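Local coordinates for single-strand DNA-binding protein (PDB 3BTP) that binds single-stranded but not double-stranded DNA, whatever its sequence, and mediates nuclear uptake of the single-stranded T-DNA copy during crown gall transformation, at residues Arg367-Asp372 with Gly458-Glu463; Glu144-Cys149 with Gly210-Tyr215; Glu239-Arg244 with Phe274-Ala279. All coordinates share one frame; numbering follows the deposited sequence.

Interaction 1: Arg367-Asp372 with Gly458-Glu463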
ATOM      1  N   ARG A 367       7.060 -15.843   2.887  1.00 24.17           N
ATOM      2  CA  ARG A 367       6.599 -14.474   2.734  1.00 22.48           C
ATOM      3  C   ARG A 367       5.286 -14.409   3.443  1.00 22.16           C
ATOM      4  O   ARG A 367       4.311 -14.961   2.943  1.00 21.20           O
ATOM      5  CB  ARG A 367       6.463 -14.060   1.242  1.00 22.99           C
ATOM      6  CG  ARG A 367       5.963 -12.622   1.109  1.00 21.12           C
ATOM      7  CD  ARG A 367       6.277 -11.967  -0.207  1.00 17.29           C
ATOM      8  NE  ARG A 367       5.880 -10.527  -0.171  1.00 20.83           N
ATOM      9  CZ  ARG A 367       5.821  -9.696  -1.227  1.00 19.53           C
ATOM     10  NH1 ARG A 367       6.178 -10.104  -2.440  1.00 17.74           N
ATOM     11  NH2 ARG A 367       5.509  -8.406  -1.059  1.00 18.66           N
ATOM     12  N   HIS A 368       5.267 -13.755   4.614  1.00 20.15           N
ATOM     13  CA  HIS A 368       4.124 -13.781   5.514  1.00 19.94           C
ATOM     14  C   HIS A 368       3.331 -12.472   5.387  1.00 19.21           C
ATOM     15  O   HIS A 368       3.868 -11.403   5.621  1.00 20.71           O
ATOM     16  CB  HIS A 368       4.720 -13.885   6.941  1.00 20.30           C
ATOM     17  CG  HIS A 368       5.413 -15.184   7.207  1.00 20.40           C
ATOM     18  ND1 HIS A 368       6.777 -15.352   7.085  1.00 25.15           N
ATOM     19  CD2 HIS A 368       4.921 -16.390   7.566  1.00 19.98           C
ATOM     20  CE1 HIS A 368       7.098 -16.594   7.373  1.00 20.67           C
ATOM     21  NE2 HIS A 368       5.992 -17.242   7.686  1.00 21.63           N
ATOM     22  N   VAL A 369       2.069 -12.526   5.041  1.00 18.29           N
ATOM     23  CA  VAL A 369       1.386 -11.333   4.725  1.00 17.53           C
ATOM     24  C   VAL A 369       0.387 -11.200   5.834  1.00 18.20           C
ATOM     25  O   VAL A 369      -0.287 -12.185   6.234  1.00 18.93           O
ATOM     26  CB  VAL A 369       0.729 -11.371   3.279  1.00 18.75           C
ATOM     27  CG1 VAL A 369      -0.247 -10.240   3.079  1.00 15.04           C
ATOM     28  CG2 VAL A 369       1.836 -11.336   2.142  1.00 18.55           C
ATOM     29  N   SER A 370       0.289  -9.992   6.349  1.00 16.69           N
ATOM     30  CA  SER A 370      -0.719  -9.647   7.342  1.00 16.88           C
ATOM     31  C   SER A 370      -2.121 -10.123   6.929  1.00 18.15           C
ATOM     32  O   SER A 370      -2.586  -9.827   5.838  1.00 18.35           O
ATOM     33  CB  SER A 370      -0.730  -8.141   7.468  1.00 14.86           C
ATOM     34  OG  SER A 370      -1.764  -7.750   8.321  1.00 16.00           O
ATOM     35  N   VAL A 371      -2.803 -10.816   7.816  1.00 18.44           N
ATOM     36  CA  VAL A 371      -4.167 -11.261   7.573  1.00 18.58           C
ATOM     37  C   VAL A 371      -5.233 -10.149   7.449  1.00 19.82           C
ATOM     38  O   VAL A 371      -6.101 -10.211   6.601  1.00 18.30           O
ATOM     39  CB  VAL A 371      -4.576 -12.325   8.703  1.00 18.86           C
ATOM     40  CG1 VAL A 371      -6.061 -12.615   8.735  1.00 14.20           C
ATOM     41  CG2 VAL A 371      -3.705 -13.664   8.585  1.00 15.00           C
ATOM     42  N   ASP A 372      -5.207  -9.204   8.375  1.00 20.43           N
ATOM     43  CA  ASP A 372      -5.950  -7.984   8.318  1.00 22.36           C
ATOM     44  C   ASP A 372      -5.864  -7.222   6.969  1.00 23.50           C
ATOM     45  O   ASP A 372      -6.892  -6.875   6.367  1.00 24.24           O
ATOM     46  CB  ASP A 372      -5.419  -7.086   9.424  1.00 24.00           C
ATOM     47  CG  ASP A 372      -6.042  -5.699   9.390  1.00 31.21           C
ATOM     48  OD1 ASP A 372      -7.249  -5.617   9.688  1.00 35.17           O
ATOM     49  OD2 ASP A 372      -5.322  -4.704   9.023  1.00 41.34           O
ATOM     50  N   GLY A 458       6.414  -3.210   6.185  1.00 25.35           N
ATOM     51  CA  GLY A 458       5.021  -3.048   5.885  1.00 24.87           C
ATOM     52  C   GLY A 458       4.144  -4.127   6.533  1.00 24.39           C
ATOM     53  O   GLY A 458       4.452  -4.641   7.624  1.00 24.01           O
ATOM     54  N   PRO A 459       3.006  -4.440   5.898  1.00 23.84           N
ATOM     55  CA  PRO A 459       2.115  -5.504   6.335  1.00 23.02           C
ATOM     56  C   PRO A 459       2.538  -6.895   5.873  1.00 24.08           C
ATOM     57  O   PRO A 459       1.690  -7.756   5.624  1.00 25.22           O
ATOM     58  CB  PRO A 459       0.748  -5.059   5.823  1.00 21.96           C
ATOM     59  CG  PRO A 459       1.008  -4.204   4.700  1.00 22.90           C
ATOM     60  CD  PRO A 459       2.451  -3.703   4.759  1.00 23.73           C
ATOM     61  N   ASN A 460       3.852  -7.123   5.796  1.00 22.98           N
ATOM     62  CA  ASN A 460       4.361  -8.432   5.560  1.00 22.69           C
ATOM     63  C   ASN A 460       5.781  -8.609   6.207  1.00 23.84           C
ATOM     64  O   ASN A 460       6.484  -7.628   6.479  1.00 23.26           O
ATOM     65  CB  ASN A 460       4.247  -8.818   4.077  1.00 22.09           C
ATOM     66  CG  ASN A 460       5.298  -8.145   3.143  1.00 23.99           C
ATOM     67  OD1 ASN A 460       6.069  -7.247   3.513  1.00 19.21           O
ATOM     68  ND2 ASN A 460       5.343  -8.648   1.933  1.00 18.32           N
ATOM     69  N   LEU A 461       6.135  -9.867   6.509  1.00 24.30           N
ATOM     70  CA  LEU A 461       7.432 -10.238   7.014  1.00 22.64           C
ATOM     71  C   LEU A 461       8.143 -10.929   5.890  1.00 23.48           C
ATOM     72  O   LEU A 461       7.588 -11.789   5.248  1.00 21.93           O
ATOM     73  CB  LEU A 461       7.311 -11.172   8.211  1.00 21.87           C
ATOM     74  CG  LEU A 461       6.584 -10.758   9.552  1.00 23.54           C
ATOM     75  CD1 LEU A 461       6.567  -9.293   9.890  1.00 20.55           C
ATOM     76  CD2 LEU A 461       5.257 -11.185   9.607  1.00 23.24           C
ATOM     77  N   ARG A 462       9.416 -10.553   5.697  1.00 24.95           N
ATOM     78  CA  ARG A 462      10.272 -11.063   4.639  1.00 23.94           C
ATOM     79  C   ARG A 462      11.551 -11.704   5.195  1.00 24.85           C
ATOM     80  O   ARG A 462      12.038 -11.366   6.268  1.00 26.24           O
ATOM     81  CB  ARG A 462      10.608  -9.915   3.689  1.00 23.88           C
ATOM     82  CG  ARG A 462       9.411  -9.164   3.104  1.00 23.21           C
ATOM     83  CD  ARG A 462       8.481  -9.957   2.155  1.00 23.65           C
ATOM     84  NE  ARG A 462       9.174 -10.734   1.076  1.00 25.94           N
ATOM     85  CZ  ARG A 462       9.498 -10.204  -0.117  1.00 25.67           C
ATOM     86  NH1 ARG A 462       9.217  -8.971  -0.396  1.00 18.52           N
ATOM     87  NH2 ARG A 462      10.113 -10.905  -1.045  1.00 25.89           N
ATOM     88  N   GLU A 463      12.050 -12.688   4.478  1.00 26.01           N
ATOM     89  CA  GLU A 463      13.367 -13.250   4.674  1.00 26.22           C
ATOM     90  C   GLU A 463      14.432 -12.209   4.380  1.00 26.81           C
ATOM     91  O   GLU A 463      14.266 -11.315   3.552  1.00 25.54           O
ATOM     92  CB  GLU A 463      13.529 -14.482   3.761  1.00 25.55           C
ATOM     93  CG  GLU A 463      12.659 -15.648   4.157  1.00 24.78           C
ATOM     94  CD  GLU A 463      13.173 -16.999   3.627  1.00 31.42           C
ATOM     95  OE1 GLU A 463      14.442 -17.088   3.475  1.00 29.95           O
ATOM     96  OE2 GLU A 463      12.319 -17.965   3.404  1.00 28.04           O
TER

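Interaction 2: Glu144-Cys149 with Gly210-Tyr215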
ATOM      1  N   GLU A 144     -12.710  18.342 -22.905  1.00 29.10           N
ATOM      2  CA  GLU A 144     -12.954  18.400 -21.482  1.00 28.85           C
ATOM      3  C   GLU A 144     -12.231  17.248 -20.709  1.00 26.79           C
ATOM      4  O   GLU A 144     -11.480  17.489 -19.753  1.00 27.26           O
ATOM      5  CB  GLU A 144     -14.457  18.430 -21.191  1.00 28.05           C
ATOM      6  CG  GLU A 144     -14.614  18.656 -19.658  1.00 32.61           C
ATOM      7  CD  GLU A 144     -16.042  18.714 -19.136  1.00 34.25           C
ATOM      8  OE1 GLU A 144     -17.028  18.977 -19.923  1.00 34.38           O
ATOM      9  OE2 GLU A 144     -16.128  18.532 -17.895  1.00 33.85           O
ATOM     10  N   PHE A 145     -12.428  16.018 -21.162  1.00 26.11           N
ATOM     11  CA  PHE A 145     -11.670  14.835 -20.654  1.00 25.41           C
ATOM     12  C   PHE A 145     -10.162  15.076 -20.653  1.00 25.40           C
ATOM     13  O   PHE A 145      -9.509  14.853 -19.629  1.00 26.11           O
ATOM     14  CB  PHE A 145     -12.003  13.556 -21.439  1.00 23.58           C
ATOM     15  CG  PHE A 145     -13.352  12.913 -21.084  1.00 23.12           C
ATOM     16  CD1 PHE A 145     -13.657  12.568 -19.751  1.00 18.65           C
ATOM     17  CD2 PHE A 145     -14.274  12.540 -22.110  1.00 22.12           C
ATOM     18  CE1 PHE A 145     -14.804  11.937 -19.432  1.00 16.55           C
ATOM     19  CE2 PHE A 145     -15.507  11.897 -21.814  1.00 20.60           C
ATOM     20  CZ  PHE A 145     -15.787  11.599 -20.448  1.00 23.40           C
ATOM     21  N   ASN A 146      -9.588  15.527 -21.778  1.00 26.31           N
ATOM     22  CA  ASN A 146      -8.149  15.798 -21.879  1.00 24.85           C
ATOM     23  C   ASN A 146      -7.591  17.010 -21.169  1.00 26.38           C
ATOM     24  O   ASN A 146      -6.354  17.125 -21.037  1.00 27.70           O
ATOM     25  CB  ASN A 146      -7.659  15.776 -23.321  1.00 26.19           C
ATOM     26  CG  ASN A 146      -7.593  14.323 -23.905  1.00 27.55           C
ATOM     27  OD1 ASN A 146      -7.779  14.132 -25.099  1.00 28.01           O
ATOM     28  ND2 ASN A 146      -7.364  13.317 -23.042  1.00 23.29           N
ATOM     29  N   ALA A 147      -8.456  17.915 -20.720  1.00 26.38           N
ATOM     30  CA  ALA A 147      -8.076  19.161 -20.011  1.00 26.18           C
ATOM     31  C   ALA A 147      -8.196  19.006 -18.518  1.00 26.49           C
ATOM     32  O   ALA A 147      -7.604  19.787 -17.767  1.00 26.78           O
ATOM     33  CB  ALA A 147      -9.008  20.316 -20.417  1.00 26.38           C
ATOM     34  N   SER A 148      -9.047  18.059 -18.088  1.00 26.13           N
ATOM     35  CA  SER A 148      -9.202  17.711 -16.659  1.00 25.48           C
ATOM     36  C   SER A 148      -8.014  16.903 -16.151  1.00 25.56           C
ATOM     37  O   SER A 148      -7.368  16.178 -16.930  1.00 24.39           O
ATOM     38  CB  SER A 148     -10.483  16.859 -16.428  1.00 25.12           C
ATOM     39  OG  SER A 148     -11.600  17.561 -16.902  1.00 28.28           O
ATOM     40  N   CYS A 149      -7.777  16.994 -14.833  1.00 24.99           N
ATOM     41  CA  CYS A 149      -7.132  15.892 -14.112  1.00 24.93           C
ATOM     42  C   CYS A 149      -8.129  14.695 -13.876  1.00 24.42           C
ATOM     43  O   CYS A 149      -9.060  14.792 -13.074  1.00 24.97           O
ATOM     44  CB  CYS A 149      -6.487  16.349 -12.785  1.00 23.04           C
ATOM     45  SG  CYS A 149      -5.504  15.006 -12.087  1.00 27.68           S
ATOM     46  N   GLY A 210     -11.426  11.279 -24.072  1.00 30.41           N
ATOM     47  CA  GLY A 210     -10.108  11.872 -23.961  1.00 29.98           C
ATOM     48  C   GLY A 210      -9.235  10.968 -23.082  1.00 29.23           C
ATOM     49  O   GLY A 210      -9.431  10.877 -21.863  1.00 29.95           O
ATOM     50  N   THR A 211      -8.308  10.289 -23.748  1.00 28.41           N
ATOM     51  CA  THR A 211      -7.548   9.164 -23.242  1.00 26.76           C
ATOM     52  C   THR A 211      -6.041   9.437 -23.203  1.00 26.25           C
ATOM     53  O   THR A 211      -5.259   8.465 -23.080  1.00 24.80           O
ATOM     54  CB  THR A 211      -7.716   7.865 -24.085  1.00 27.06           C
ATOM     55  OG1 THR A 211      -7.096   8.028 -25.362  1.00 26.69           O
ATOM     56  CG2 THR A 211      -9.154   7.361 -24.207  1.00 24.95           C
ATOM     57  N   ASP A 212      -5.632  10.729 -23.235  1.00 24.32           N
ATOM     58  CA  ASP A 212      -4.206  11.096 -23.057  1.00 24.28           C
ATOM     59  C   ASP A 212      -3.657  10.561 -21.740  1.00 22.63           C
ATOM     60  O   ASP A 212      -4.335  10.541 -20.769  1.00 20.77           O
ATOM     61  CB  ASP A 212      -3.991  12.615 -23.151  1.00 24.72           C
ATOM     62  CG  ASP A 212      -4.157  13.152 -24.598  1.00 29.13           C
ATOM     63  OD1 ASP A 212      -4.375  12.370 -25.566  1.00 27.75           O
ATOM     64  OD2 ASP A 212      -4.092  14.379 -24.753  1.00 36.56           O
ATOM     65  N   ILE A 213      -2.391  10.171 -21.754  1.00 23.85           N
ATOM     66  CA  ILE A 213      -1.703   9.564 -20.612  1.00 23.74           C
ATOM     67  C   ILE A 213      -0.938  10.608 -19.792  1.00 24.23           C
ATOM     68  O   ILE A 213      -0.945  10.547 -18.533  1.00 23.53           O
ATOM     69  CB  ILE A 213      -0.776   8.417 -21.079  1.00 23.83           C
ATOM     70  CG1 ILE A 213      -1.582   7.314 -21.732  1.00 21.65           C
ATOM     71  CG2 ILE A 213      -0.146   7.803 -19.895  1.00 23.59           C
ATOM     72  CD1 ILE A 213      -0.875   6.528 -22.821  1.00 23.64           C
ATOM     73  N   PHE A 214      -0.349  11.596 -20.495  1.00 22.83           N
ATOM     74  CA  PHE A 214       0.361  12.748 -19.881  1.00 22.56           C
ATOM     75  C   PHE A 214       1.629  12.334 -19.185  1.00 22.41           C
ATOM     76  O   PHE A 214       2.025  12.911 -18.143  1.00 22.41           O
ATOM     77  CB  PHE A 214      -0.536  13.589 -18.925  1.00 22.69           C
ATOM     78  CG  PHE A 214      -1.825  14.056 -19.550  1.00 23.95           C
ATOM     79  CD1 PHE A 214      -1.818  15.064 -20.524  1.00 25.21           C
ATOM     80  CD2 PHE A 214      -3.055  13.505 -19.153  1.00 23.88           C
ATOM     81  CE1 PHE A 214      -3.015  15.493 -21.097  1.00 25.29           C
ATOM     82  CE2 PHE A 214      -4.254  13.927 -19.720  1.00 24.04           C
ATOM     83  CZ  PHE A 214      -4.239  14.927 -20.686  1.00 24.27           C
ATOM     84  N   TYR A 215       2.311  11.382 -19.795  1.00 23.76           N
ATOM     85  CA  TYR A 215       3.583  10.899 -19.290  1.00 26.24           C
ATOM     86  C   TYR A 215       4.773  11.793 -19.710  1.00 28.14           C
ATOM     87  O   TYR A 215       5.895  11.601 -19.199  1.00 28.61           O
ATOM     88  CB  TYR A 215       3.823   9.476 -19.754  1.00 25.96           C
ATOM     89  CG  TYR A 215       3.898   9.381 -21.250  1.00 28.79           C
ATOM     90  CD1 TYR A 215       5.092   9.655 -21.925  1.00 29.97           C
ATOM     91  CD2 TYR A 215       2.763   9.068 -22.012  1.00 31.29           C
ATOM     92  CE1 TYR A 215       5.164   9.603 -23.338  1.00 32.43           C
ATOM     93  CE2 TYR A 215       2.825   8.991 -23.376  1.00 30.04           C
ATOM     94  CZ  TYR A 215       4.025   9.259 -24.047  1.00 32.15           C
ATOM     95  OH  TYR A 215       4.101   9.181 -25.445  1.00 32.63           O
TER

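Interaction 3: Glu239-Arg244 with Phe274-Ala279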
ATOM      1  N   GLU A 239       0.006  29.648  -3.160  1.00 40.66           N
ATOM      2  CA  GLU A 239      -0.047  31.045  -2.732  1.00 42.37           C
ATOM      3  C   GLU A 239      -0.120  31.241  -1.222  1.00 42.12           C
ATOM      4  O   GLU A 239       0.568  32.122  -0.694  1.00 42.74           O
ATOM      5  CB  GLU A 239      -1.193  31.805  -3.380  1.00 42.45           C
ATOM      6  CG  GLU A 239      -1.405  33.097  -2.653  1.00 46.32           C
ATOM      7  CD  GLU A 239      -2.265  34.060  -3.381  1.00 53.72           C
ATOM      8  OE1 GLU A 239      -2.283  34.014  -4.646  1.00 56.74           O
ATOM      9  OE2 GLU A 239      -2.920  34.871  -2.671  1.00 56.05           O
ATOM     10  N   LYS A 240      -0.969  30.449  -0.557  1.00 41.69           N
ATOM     11  CA  LYS A 240      -1.314  30.625   0.857  1.00 41.77           C
ATOM     12  C   LYS A 240      -0.871  29.478   1.754  1.00 40.00           C
ATOM     13  O   LYS A 240      -0.843  29.679   2.963  1.00 39.99           O
ATOM     14  CB  LYS A 240      -2.846  30.795   1.020  1.00 41.88           C
ATOM     15  CG  LYS A 240      -3.414  32.049   0.323  1.00 45.51           C
ATOM     16  CD  LYS A 240      -4.921  31.951  -0.116  1.00 46.07           C
ATOM     17  CE  LYS A 240      -5.137  30.887  -1.240  1.00 51.03           C
ATOM     18  NZ  LYS A 240      -5.739  31.450  -2.494  1.00 52.51           N
ATOM     19  N   TYR A 241      -0.539  28.294   1.196  1.00 37.43           N
ATOM     20  CA  TYR A 241      -0.443  27.084   1.999  1.00 36.17           C
ATOM     21  C   TYR A 241       0.909  26.463   2.190  1.00 35.60           C
ATOM     22  O   TYR A 241       1.021  25.408   2.848  1.00 34.96           O
ATOM     23  CB  TYR A 241      -1.435  26.033   1.516  1.00 37.32           C
ATOM     24  CG  TYR A 241      -2.819  26.603   1.404  1.00 37.70           C
ATOM     25  CD1 TYR A 241      -3.516  27.003   2.553  1.00 37.70           C
ATOM     26  CD2 TYR A 241      -3.413  26.791   0.159  1.00 36.82           C
ATOM     27  CE1 TYR A 241      -4.795  27.544   2.457  1.00 40.55           C
ATOM     28  CE2 TYR A 241      -4.692  27.312   0.053  1.00 35.43           C
ATOM     29  CZ  TYR A 241      -5.367  27.676   1.208  1.00 38.30           C
ATOM     30  OH  TYR A 241      -6.610  28.199   1.120  1.00 40.15           O
ATOM     31  N   GLY A 242       1.939  27.144   1.704  1.00 34.26           N
ATOM     32  CA  GLY A 242       3.292  26.607   1.771  1.00 33.85           C
ATOM     33  C   GLY A 242       3.640  25.842   0.480  1.00 33.48           C
ATOM     34  O   GLY A 242       2.903  25.843  -0.495  1.00 33.41           O
ATOM     35  N   ARG A 243       4.793  25.217   0.463  1.00 32.90           N
ATOM     36  CA  ARG A 243       5.242  24.396  -0.686  1.00 31.84           C
ATOM     37  C   ARG A 243       4.810  22.938  -0.571  1.00 30.50           C
ATOM     38  O   ARG A 243       4.610  22.431   0.528  1.00 30.56           O
ATOM     39  CB  ARG A 243       6.770  24.355  -0.631  1.00 31.52           C
ATOM     40  CG  ARG A 243       7.330  25.689  -0.939  1.00 32.26           C
ATOM     41  CD  ARG A 243       8.705  25.533  -1.475  1.00 30.82           C
ATOM     42  NE  ARG A 243       9.573  24.744  -0.603  1.00 23.51           N
ATOM     43  CZ  ARG A 243      10.851  24.592  -0.910  1.00 24.84           C
ATOM     44  NH1 ARG A 243      11.298  25.193  -2.070  1.00 18.96           N
ATOM     45  NH2 ARG A 243      11.637  23.888  -0.081  1.00 19.33           N
ATOM     46  N   ARG A 244       4.763  22.230  -1.688  1.00 28.69           N
ATOM     47  CA  ARG A 244       4.600  20.798  -1.609  1.00 27.38           C
ATOM     48  C   ARG A 244       5.583  20.041  -2.498  1.00 26.10           C
ATOM     49  O   ARG A 244       5.742  20.336  -3.696  1.00 26.84           O
ATOM     50  CB  ARG A 244       3.178  20.398  -2.000  1.00 27.46           C
ATOM     51  CG  ARG A 244       2.069  20.836  -1.093  1.00 26.16           C
ATOM     52  CD  ARG A 244       2.015  20.114   0.269  1.00 23.80           C
ATOM     53  NE  ARG A 244       0.821  20.678   0.929  1.00 23.81           N
ATOM     54  CZ  ARG A 244       0.763  21.873   1.565  1.00 30.04           C
ATOM     55  NH1 ARG A 244       1.859  22.670   1.673  1.00 25.39           N
ATOM     56  NH2 ARG A 244      -0.398  22.291   2.118  1.00 23.04           N
ATOM     57  N   PHE A 274     -12.323  19.467  -1.464  1.00 33.10           N
ATOM     58  CA  PHE A 274     -10.880  19.467  -1.482  1.00 32.67           C
ATOM     59  C   PHE A 274     -10.387  20.368  -0.432  1.00 32.37           C
ATOM     60  O   PHE A 274     -10.981  21.364  -0.169  1.00 32.06           O
ATOM     61  CB  PHE A 274     -10.370  20.010  -2.773  1.00 31.51           C
ATOM     62  CG  PHE A 274     -10.369  19.024  -3.882  1.00 33.07           C
ATOM     63  CD1 PHE A 274      -9.573  17.893  -3.821  1.00 31.50           C
ATOM     64  CD2 PHE A 274     -11.107  19.270  -5.035  1.00 31.47           C
ATOM     65  CE1 PHE A 274      -9.533  17.017  -4.879  1.00 33.44           C
ATOM     66  CE2 PHE A 274     -11.061  18.404  -6.080  1.00 31.84           C
ATOM     67  CZ  PHE A 274     -10.296  17.270  -6.014  1.00 32.00           C
ATOM     68  N   SER A 275      -9.248  20.022   0.131  1.00 32.99           N
ATOM     69  CA  SER A 275      -8.678  20.762   1.227  1.00 33.26           C
ATOM     70  C   SER A 275      -7.129  20.760   1.184  1.00 32.20           C
ATOM     71  O   SER A 275      -6.488  19.778   0.762  1.00 29.47           O
ATOM     72  CB  SER A 275      -9.179  20.118   2.504  1.00 33.78           C
ATOM     73  OG  SER A 275      -9.289  21.103   3.503  1.00 40.65           O
ATOM     74  N   TYR A 276      -6.553  21.898   1.605  1.00 32.82           N
ATOM     75  CA  TYR A 276      -5.115  22.040   1.931  1.00 32.51           C
ATOM     76  C   TYR A 276      -4.909  22.195   3.458  1.00 32.79           C
ATOM     77  O   TYR A 276      -5.640  22.915   4.074  1.00 31.95           O
ATOM     78  CB  TYR A 276      -4.570  23.282   1.287  1.00 32.83           C
ATOM     79  CG  TYR A 276      -4.116  23.176  -0.121  1.00 34.43           C
ATOM     80  CD1 TYR A 276      -2.891  22.554  -0.426  1.00 34.55           C
ATOM     81  CD2 TYR A 276      -4.868  23.757  -1.170  1.00 32.55           C
ATOM     82  CE1 TYR A 276      -2.414  22.477  -1.758  1.00 32.08           C
ATOM     83  CE2 TYR A 276      -4.392  23.695  -2.502  1.00 30.95           C
ATOM     84  CZ  TYR A 276      -3.177  23.043  -2.773  1.00 32.88           C
ATOM     85  OH  TYR A 276      -2.705  22.944  -4.073  1.00 37.17           O
ATOM     86  N   ARG A 277      -3.924  21.510   4.037  1.00 32.76           N
ATOM     87  CA  ARG A 277      -3.397  21.809   5.348  1.00 33.60           C
ATOM     88  C   ARG A 277      -2.488  23.043   5.260  1.00 35.01           C
ATOM     89  O   ARG A 277      -1.964  23.384   4.177  1.00 33.68           O
ATOM     90  CB  ARG A 277      -2.615  20.591   5.916  1.00 32.82           C
ATOM     91  CG  ARG A 277      -3.451  19.512   6.690  1.00 30.48           C
ATOM     92  CD  ARG A 277      -2.598  18.522   7.608  1.00 37.06           C
ATOM     93  NE  ARG A 277      -2.461  18.860   9.073  1.00 34.80           N
ATOM     94  CZ  ARG A 277      -3.203  19.789   9.610  1.00 33.58           C
ATOM     95  NH1 ARG A 277      -4.091  20.344   8.829  1.00 32.65           N
ATOM     96  NH2 ARG A 277      -3.141  20.107  10.883  1.00 35.39           N
ATOM     97  N   PHE A 278      -2.311  23.734   6.388  1.00 36.55           N
ATOM     98  CA  PHE A 278      -1.198  24.708   6.539  1.00 37.70           C
ATOM     99  C   PHE A 278      -0.692  24.718   7.982  1.00 38.40           C
ATOM    100  O   PHE A 278      -1.451  24.381   8.900  1.00 37.92           O
ATOM    101  CB  PHE A 278      -1.508  26.145   5.998  1.00 38.43           C
ATOM    102  CG  PHE A 278      -2.808  26.749   6.513  1.00 40.83           C
ATOM    103  CD1 PHE A 278      -2.802  27.653   7.595  1.00 43.20           C
ATOM    104  CD2 PHE A 278      -4.032  26.420   5.914  1.00 44.17           C
ATOM    105  CE1 PHE A 278      -3.986  28.191   8.092  1.00 42.56           C
ATOM    106  CE2 PHE A 278      -5.237  26.966   6.385  1.00 43.03           C
ATOM    107  CZ  PHE A 278      -5.205  27.855   7.492  1.00 42.86           C
ATOM    108  N   ALA A 279       0.601  25.035   8.157  1.00 39.44           N
ATOM    109  CA  ALA A 279       1.208  25.263   9.493  1.00 41.40           C
ATOM    110  C   ALA A 279       0.317  26.170  10.298  1.00 42.01           C
ATOM    111  O   ALA A 279      -0.003  27.300   9.846  1.00 42.17           O
ATOM    112  CB  ALA A 279       2.614  25.892   9.375  1.00 42.31           C
TER

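Interaction 1: Arg367-Asp372 with Gly458-Glu463
The guanidinium of Arg367 has the guanidinium of Arg462 on one face, while the amide end of Asn460 sits at its edge, in plane. The two guanidinium planes are 12° apart, with Arg462 NH1 over the centre of the Arg367 group and Arg367 NE offset toward the rim of Arg462. Arg367 reaches this place with CG anti to its backbone N (chi1 179°) and an extended chain, whereas Arg462 folds back, bringing its NE to 3.4 Å from Arg367 CD. Like charges come close, with 3.5 Å between the two NE atoms, and acids probably offset them: Asp466 pairs with Arg462, and an acidic side chain of another protein's chain with Arg367. Strands 367-370 and 460-462 are antiparallel neighbours in an eight-stranded barrel. His368 and Leu461 form a hydrogen-bonded pair, His368 N to Leu461 O 3.1 Å and Leu461 N to His368 O 2.9 Å. On their face of the sheet, opposite to the arginines, Leu461 CD2 packs 3.8 Å from His368 CB. Val369 and Asn460 pair next, non-hydrogen-bonded, Val369 CG2 4.0 Å from Asn460 CB. Ser370, N-cap of helix 371-377, donates its backbone N-H to Pro459 O, N to O 2.7 Å.

Interaction 2: Glu144-Cys149 with Gly210-Tyr215
Phe145, in the last turn of helix 142-147, and Gly210, in an irregular loop, bring their CA atoms to 4.7 Å. The backbone N of Gly210 comes to 3.5 Å from Phe145 CB, while the end of the phenylalanine side chain leads away from Gly210, packing on Tyr117 and Leu119 of strand 117-124. Next along the helix, Asn146 has CG anti to its carbonyl carbon (chi1 -73°), and its amide reaches across the loop backbone, CG lying 3.5 Å from Gly210 CA. The carboxylate of Asp212 stacks on this amide, the planes 10° apart and Asn146 CG 3.6 Å from Asp212 OD2, although the two side chains run at about a right angle. The contact therefore fastens the C-terminal end of a short helix to the long connection between helix 186-206 and strand 235-237. Arg150 joins the same two parts, its guanidinium donating to the carbonyls of Phe145 and Asp212. Phe214 points its ring tip at the helix end, CZ 3.1 Å from Asn146 O, and Asp212 CB lies over one face of that ring, offset toward the rim. At the helix terminus Glu144 O accepts from Ala147 N, Ser148 N and Ser148 OG, the hydroxyl at 2.9 Å standing above the carbonyl plane.

Interaction 3: Glu239-Arg244 with Phe274-Ala279
An aromatic cluster at the protein surface joins the turn of the β-hairpin formed by strands 235-237 and 243-245 to the chain leaving strand 272-275. Tyr241, on the hairpin turn, is its middle member, touched by Tyr276 over a face and by Phe278 at the edge. The rings of Tyr241 and Tyr276 are nearly parallel, 13° apart, but slid so far that they barely overlap, their centroids 4.9 Å from each other. It is Tyr276 CB that lies over the Tyr241 ring, a CH-pi contact 3.9 Å from the centroid, and the tyrosines also touch CD2 to CD2. The opposite face of the Tyr241 ring carries CB of its neighbour Lys240. Phe278 has its CG between the backbone N and the carbonyl carbon (chi1 51°), and its CD2 approaches Tyr241 CD1 to 3.4 Å, the two rings meeting obliquely. Arg244 supplies the polar side of the contact. Its NH1 grips two carbonyls of its own segment, Tyr241 O at 3.1 Å and Arg243 O at 3.0 Å, both near the guanidinium plane. These bonds would steady the group as NH2 reaches Arg277 O, a weak, strongly bent bond of 2.8 Å, and comes to 3.6 Å from Tyr276 CD1, at the edge of that ring. Asp262 holds both segments from outside, forming a salt bridge with Arg244 NE and accepting from Arg277 N. The whole is a β-hairpin turn packed by an aromatic cluster against the chain leaving a sheet-edge strand, with the arginine holding mainly the turn's own carbonyls and bonding weakly across.

In the fold
From the N terminus, interaction 2 comes first, closing a loop of 60 residues and tying the end of helix 142-147 to the connection after helix 186-206. Interaction 3 follows, closing a shorter loop of 29 residues without helix; the contact ties the turn of the two-stranded hairpin to the chain leaving edge strand 272-275. Interaction 1 comes last; its 85 intervening residues include three further strands of the same barrel, 396-399, 405-407 and 453-456, so it joins strands adjacent in the barrel but distant in sequence. The three are in series, so none nests in or crosses another. Interactions 2 and 3 approach to about 8 Å between nearest atoms, whereas interaction 1 lies across the chain's centre from both.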